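Periplasmic binding protein (Roseiflexus sp. RS-1, PDB 5GJ3) binds heme in the periplasm, here two heme molecules at once, and probably hands it on to a membrane transporter during bacterial heme acquisition. Local coordinates at residues Arg137-Pro142 with Ala260-Ala265; Pro143-Leu148 with Pro199-Val204. All coordinates share one frame; numbering follows the deposited sequence.

Contact 1 of 2, residues Arg137-Pro142 with Ala260-Ala265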
loop_
_atom_site.group_PDB
_atom_site.type_symbol
_atom_site.label_atom_id
_atom_site.label_comp_id
_atom_site.label_asym_id
_atom_site.label_seq_id
_atom_site.Cartn_x
_atom_site.Cartn_y
_atom_site.Cartn_z
ATOM N N ARG A 137 17.801 -0.804 12.369
ATOM C CA ARG A 137 18.492 -1.082 13.641
ATOM C C ARG A 137 19.564 -0.051 14.023
ATOM O O ARG A 137 19.934 0.031 15.164
ATOM C CB ARG A 137 19.105 -2.488 13.641
ATOM C CG ARG A 137 18.092 -3.536 13.955
ATOM C CD ARG A 137 18.685 -4.943 13.936
ATOM N NE ARG A 137 17.554 -5.869 13.923
ATOM C CZ ARG A 137 17.077 -6.489 12.843
ATOM N NH1 ARG A 137 17.652 -6.363 11.652
ATOM N NH2 ARG A 137 16.031 -7.276 12.967
ATOM N N ARG A 138 20.044 0.764 13.097
ATOM C CA ARG A 138 20.946 1.842 13.483
ATOM C C ARG A 138 20.248 2.979 14.267
ATOM O O ARG A 138 20.915 3.887 14.769
ATOM C CB ARG A 138 21.554 2.456 12.240
ATOM C CG ARG A 138 22.172 1.445 11.252
ATOM C CD ARG A 138 22.635 2.207 10.031
ATOM N NE ARG A 138 21.502 2.872 9.370
ATOM C CZ ARG A 138 21.608 3.840 8.470
ATOM N NH1 ARG A 138 22.781 4.279 8.060
ATOM N NH2 ARG A 138 20.529 4.379 7.939
ATOM N N ILE A 139 18.914 2.981 14.298
ATOM C CA ILE A 139 18.204 4.112 14.884
ATOM C C ILE A 139 18.132 3.836 16.382
ATOM O O ILE A 139 17.502 2.889 16.824
ATOM C CB ILE A 139 16.818 4.375 14.255
ATOM C CG1 ILE A 139 16.964 4.881 12.806
ATOM C CG2 ILE A 139 16.060 5.442 15.070
ATOM C CD1 ILE A 139 15.694 4.742 11.973
ATOM N N THR A 140 18.815 4.646 17.172
ATOM C CA THR A 140 18.739 4.440 18.615
ATOM C C THR A 140 17.837 5.505 19.247
ATOM O O THR A 140 17.410 5.353 20.401
ATOM C CB THR A 140 20.132 4.481 19.262
ATOM O OG1 THR A 140 20.706 5.738 18.955
ATOM C CG2 THR A 140 21.034 3.354 18.741
ATOM N N ASN A 141 17.549 6.576 18.500
ATOM C CA ASN A 141 16.632 7.595 18.983
ATOM C C ASN A 141 15.411 7.748 18.037
ATOM O O ASN A 141 15.395 8.607 17.165
ATOM C CB ASN A 141 17.365 8.912 19.220
ATOM C CG ASN A 141 16.473 9.957 19.843
ATOM O OD1 ASN A 141 15.734 9.676 20.794
ATOM N ND2 ASN A 141 16.516 11.174 19.298
ATOM N N PRO A 142 14.410 6.869 18.180
ATOM C CA PRO A 142 13.473 6.823 17.056
ATOM C C PRO A 142 12.522 8.033 16.950
ATOM O O PRO A 142 11.943 8.477 17.952
ATOM C CB PRO A 142 12.693 5.545 17.289
ATOM C CG PRO A 142 12.853 5.212 18.731
ATOM C CD PRO A 142 14.182 5.789 19.163
ATOM N N ALA A 260 14.955 8.130 5.643
ATOM C CA ALA A 260 14.353 9.393 6.122
ATOM C C ALA A 260 14.239 9.458 7.667
ATOM O O ALA A 260 14.557 10.476 8.308
ATOM C CB ALA A 260 12.999 9.584 5.485
ATOM N N PHE A 261 13.833 8.350 8.276
ATOM C CA PHE A 261 13.660 8.327 9.722
ATOM C C PHE A 261 15.015 8.507 10.406
ATOM O O PHE A 261 15.117 9.152 11.469
ATOM C CB PHE A 261 13.054 6.987 10.127
ATOM C CG PHE A 261 11.578 6.816 9.771
ATOM C CD1 PHE A 261 10.850 7.805 9.082
ATOM C CD2 PHE A 261 10.932 5.613 10.096
ATOM C CE1 PHE A 261 9.497 7.602 8.769
ATOM C CE2 PHE A 261 9.597 5.398 9.790
ATOM C CZ PHE A 261 8.880 6.396 9.123
ATOM N N TYR A 262 16.062 7.941 9.803
ATOM C CA TYR A 262 17.414 8.014 10.388
ATOM C C TYR A 262 17.831 9.478 10.439
ATOM O O TYR A 262 18.369 9.944 11.442
ATOM C CB TYR A 262 18.421 7.164 9.564
ATOM C CG TYR A 262 19.826 7.148 10.139
ATOM C CD1 TYR A 262 20.228 6.175 11.098
ATOM C CD2 TYR A 262 20.765 8.093 9.727
ATOM C CE1 TYR A 262 21.537 6.179 11.626
ATOM C CE2 TYR A 262 22.069 8.106 10.246
ATOM C CZ TYR A 262 22.443 7.151 11.186
ATOM O OH TYR A 262 23.730 7.196 11.650
ATOM N N ASP A 263 17.575 10.189 9.354
ATOM C CA ASP A 263 17.885 11.608 9.272
ATOM C C ASP A 263 17.120 12.443 10.313
ATOM O O ASP A 263 17.679 13.321 10.976
ATOM C CB ASP A 263 17.580 12.137 7.875
ATOM C CG ASP A 263 18.118 13.556 7.703
ATOM O OD1 ASP A 263 19.336 13.719 7.478
ATOM O OD2 ASP A 263 17.349 14.503 7.888
ATOM N N ALA A 264 15.832 12.139 10.454
ATOM C CA ALA A 264 14.997 12.768 11.475
ATOM C C ALA A 264 15.484 12.461 12.886
ATOM O O ALA A 264 15.451 13.365 13.751
ATOM C CB ALA A 264 13.545 12.371 11.293
ATOM N N ALA A 265 15.939 11.220 13.132
ATOM C CA ALA A 265 16.471 10.843 14.453
ATOM C C ALA A 265 17.669 11.736 14.807
ATOM O O ALA A 265 17.858 12.099 15.959
ATOM C CB ALA A 265 16.909 9.377 14.495
#
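The backbone of Ile139 passes beside that of Tyr262, their CA atoms 6.0 Å apart, and Asn141 comes similarly close to Ala265, as the loop between helix 115-136 and strand 144-151 crosses helix 250-267. This is the two-lobed periplasmic binding protein fold, in which a long helix, 115-136, links the N-terminal lobe to the C-terminal one, and the loop that follows is fastened to the last helix by a cation-pi stack and a short apolar row. Arg138 lays its guanidinium nearly flat over one face of the Tyr262 ring, the planes 17° apart and CZ of Arg138 4.0 Å from the ring centroid. NH2 of Arg138 is the atom offset toward the rim, 3.6 Å from Tyr262 CG. A bend at chi3 (-61°) swings NE of Arg138 back toward the ring, and this NE is hydrogen-bonded to the carbonyl oxygen of Leu135, an anchor that should limit turning of the group. An alanine in place of Tyr262 would probably leave the guanidinium of Arg138 without its aromatic platform and open a gap beside CG1 of Ile139. That isoleucine supplies the apolar part of the contact: CG1 packs against Tyr262 CD1, and Ile139 CD1 reaches the CB of Phe261 at 3.9 Å. Its other branch turns toward the next turn of the helix, where Ile139 CG2 lies 4.1 Å from Ala265 CB. The same methyl group is approached by the loop backbone, Asn141 O standing 3.2 Å from CB of Ala265.

Contact 2 of 2, residues Pro143-Leu148 with Pro199-Val204. With ZN (zinc ion), chain E.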
loop_
_atom_site.group_PDB
_atom_site.type_symbol
_atom_site.label_atom_id
_atom_site.label_comp_id
_atom_site.label_asym_id
_atom_site.label_seq_id
_atom_site.Cartn_x
_atom_site.Cartn_y
_atom_site.Cartn_z
ATOM N N PRO A 143 12.329 8.527 15.738
ATOM C CA PRO A 143 11.441 9.667 15.569
ATOM C C PRO A 143 9.960 9.317 15.703
ATOM O O PRO A 143 9.522 8.194 15.333
ATOM C CB PRO A 143 11.756 10.116 14.149
ATOM C CG PRO A 143 12.027 8.800 13.423
ATOM C CD PRO A 143 12.884 8.067 14.434
ATOM N N HIS A 144 9.181 10.267 16.232
ATOM C CA HIS A 144 7.707 10.167 16.215
ATOM C C HIS A 144 7.126 10.500 14.816
ATOM O O HIS A 144 7.407 11.566 14.237
ATOM C CB HIS A 144 7.070 11.051 17.306
ATOM C CG HIS A 144 6.955 10.352 18.630
ATOM N ND1 HIS A 144 8.059 9.909 19.323
ATOM C CD2 HIS A 144 5.877 9.948 19.343
ATOM C CE1 HIS A 144 7.677 9.280 20.420
ATOM N NE2 HIS A 144 6.357 9.297 20.460
ATOM N N VAL A 145 6.339 9.565 14.270
ATOM C CA VAL A 145 5.919 9.700 12.859
ATOM C C VAL A 145 4.367 9.751 12.818
ATOM O O VAL A 145 3.718 8.915 13.440
ATOM C CB VAL A 145 6.440 8.510 12.002
ATOM C CG1 VAL A 145 6.012 8.662 10.557
ATOM C CG2 VAL A 145 7.981 8.425 12.054
ATOM N N LEU A 146 3.783 10.724 12.123
ATOM C CA LEU A 146 2.318 10.728 11.991
ATOM C C LEU A 146 1.924 10.541 10.514
ATOM O O LEU A 146 2.341 11.321 9.649
ATOM C CB LEU A 146 1.752 12.042 12.525
ATOM C CG LEU A 146 0.250 12.126 12.669
ATOM C CD1 LEU A 146 -0.284 11.182 13.773
ATOM C CD2 LEU A 146 -0.124 13.605 12.932
ATOM N N PHE A 147 1.151 9.502 10.224
ATOM C CA PHE A 147 0.610 9.338 8.883
ATOM C C PHE A 147 -0.758 10.032 8.743
ATOM O O PHE A 147 -1.673 9.763 9.549
ATOM C CB PHE A 147 0.434 7.850 8.537
ATOM C CG PHE A 147 -0.174 7.632 7.174
ATOM C CD1 PHE A 147 0.619 7.671 6.049
ATOM C CD2 PHE A 147 -1.558 7.454 7.021
ATOM C CE1 PHE A 147 0.053 7.511 4.780
ATOM C CE2 PHE A 147 -2.132 7.289 5.771
ATOM C CZ PHE A 147 -1.317 7.301 4.649
ATOM N N LEU A 148 -0.908 10.888 7.733
ATOM C CA LEU A 148 -2.176 11.602 7.499
ATOM C C LEU A 148 -2.721 11.136 6.170
ATOM O O LEU A 148 -2.017 11.152 5.142
ATOM C CB LEU A 148 -1.995 13.125 7.394
ATOM C CG LEU A 148 -1.425 13.759 8.678
ATOM C CD1 LEU A 148 -1.124 15.228 8.508
ATOM C CD2 LEU A 148 -2.396 13.551 9.837
ATOM N N PRO A 199 4.464 15.320 15.914
ATOM C CA PRO A 199 5.412 14.487 15.191
ATOM C C PRO A 199 6.706 15.194 14.710
ATOM O O PRO A 199 6.692 16.399 14.375
ATOM C CB PRO A 199 4.606 14.046 13.957
ATOM C CG PRO A 199 3.648 15.209 13.755
ATOM C CD PRO A 199 3.205 15.473 15.185
ATOM N N ASP A 200 7.769 14.391 14.616
ATOM C CA ASP A 200 9.051 14.731 14.023
ATOM C C ASP A 200 8.995 14.601 12.501
ATOM O O ASP A 200 9.727 15.302 11.776
ATOM C CB ASP A 200 10.127 13.733 14.539
ATOM C CG ASP A 200 10.397 13.894 16.033
ATOM O OD1 ASP A 200 10.759 15.048 16.411
ATOM O OD2 ASP A 200 10.256 12.907 16.811
ATOM N N VAL A 201 8.164 13.669 12.037
ATOM C CA VAL A 201 7.954 13.392 10.593
ATOM C C VAL A 201 6.461 13.365 10.286
ATOM O O VAL A 201 5.705 12.730 10.983
ATOM C CB VAL A 201 8.610 12.026 10.183
ATOM C CG1 VAL A 201 8.429 11.736 8.659
ATOM C CG2 VAL A 201 10.097 12.031 10.588
ATOM N N LEU A 202 6.046 14.062 9.234
ATOM C CA LEU A 202 4.717 13.880 8.669
ATOM C C LEU A 202 4.784 12.964 7.429
ATOM O O LEU A 202 5.472 13.263 6.439
ATOM C CB LEU A 202 4.102 15.241 8.301
ATOM C CG LEU A 202 3.745 16.059 9.556
ATOM C CD1 LEU A 202 3.605 17.523 9.208
ATOM C CD2 LEU A 202 2.459 15.547 10.198
ATOM N N LEU A 203 4.088 11.844 7.508
ATOM C CA LEU A 203 4.053 10.898 6.390
ATOM C C LEU A 203 2.691 11.003 5.686
ATOM O O LEU A 203 1.653 10.858 6.308
ATOM C CB LEU A 203 4.329 9.470 6.900
ATOM C CG LEU A 203 4.372 8.296 5.909
ATOM C CD1 LEU A 203 5.463 8.470 4.882
ATOM C CD2 LEU A 203 4.553 6.961 6.626
ATOM N N VAL A 204 2.710 11.304 4.390
ATOM C CA VAL A 204 1.478 11.491 3.614
ATOM C C VAL A 204 1.524 10.754 2.251
ATOM O O VAL A 204 2.575 10.289 1.814
ATOM C CB VAL A 204 1.251 12.984 3.303
ATOM C CG1 VAL A 204 1.075 13.760 4.621
ATOM C CG2 VAL A 204 2.398 13.543 2.443
HETATM ZN ZN ZN E . 4.833 8.565 21.737
HETATM O O HOH W 1 10.581 10.423 19.180
#
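Asp200 and His144 hold each other at the start of two parallel strands: His144 N donates to the anti lone pair of Asp200 OD2 at 2.9 Å, while His144 O accepts from both Asp200 N and Val201 N, the former bond more bent (136° at the hydrogen against 155°). CG of Asp200 stands anti to its carbonyl carbon (chi1 -67°), which brings CG near His144 N. Beyond them the parallel ladder continues with Leu146 N to Val201 O, Leu203 N to Leu146 O and Leu148 N to Leu203 O at 2.8 to 3.0 Å. The His144 ring leads away from the ladder and binds zinc through NE2 at 2.1 Å, with Asp180 as another ligand. ND1 of His144 donates to a water 2.6 Å away in the ring plane, which in turn makes a weak bond to Asp200 OD2. The other carboxylate oxygen, OD1, is hydrogen-bonded to Ser268 and salt-bridged to Arg269. Val145, Val201, Phe147 and Leu203 share one face, where Leu203 CG meets the Phe147 ring at its edge, 3.8 Å from CD1. On the opposite face Leu146 CB rests on Pro199 CB at 3.8 Å, and Leu148 CD1 meets Leu202 CD2. Asp200 thus joins strand backbone, C-terminal tail and, weakly through water, the zinc-binding imidazole; with NE2 on zinc, the ring keeps its hydrogen on ND1, which the nearby carboxylate would probably stabilise.

In the fold
From the N terminus, the chain completes its N-terminal lobe and runs along helix 115-136 before reaching the loop 137-142. Contact 1 joins that loop to helix 250-267, so it closes a long loop of 117 residues that holds most of the C-terminal lobe. Contact 2 falls wholly within this span: strand 144-151 begins right after the loop and pairs with strand 201-205, enclosing 50 residues that include helix 164-171. The two contacts meet directly, Phe261 and Ala264 of the final helix packing on Pro143, Val145 and Val201. The last helix therefore bridges the loop at the surface and one face of the buried sheet.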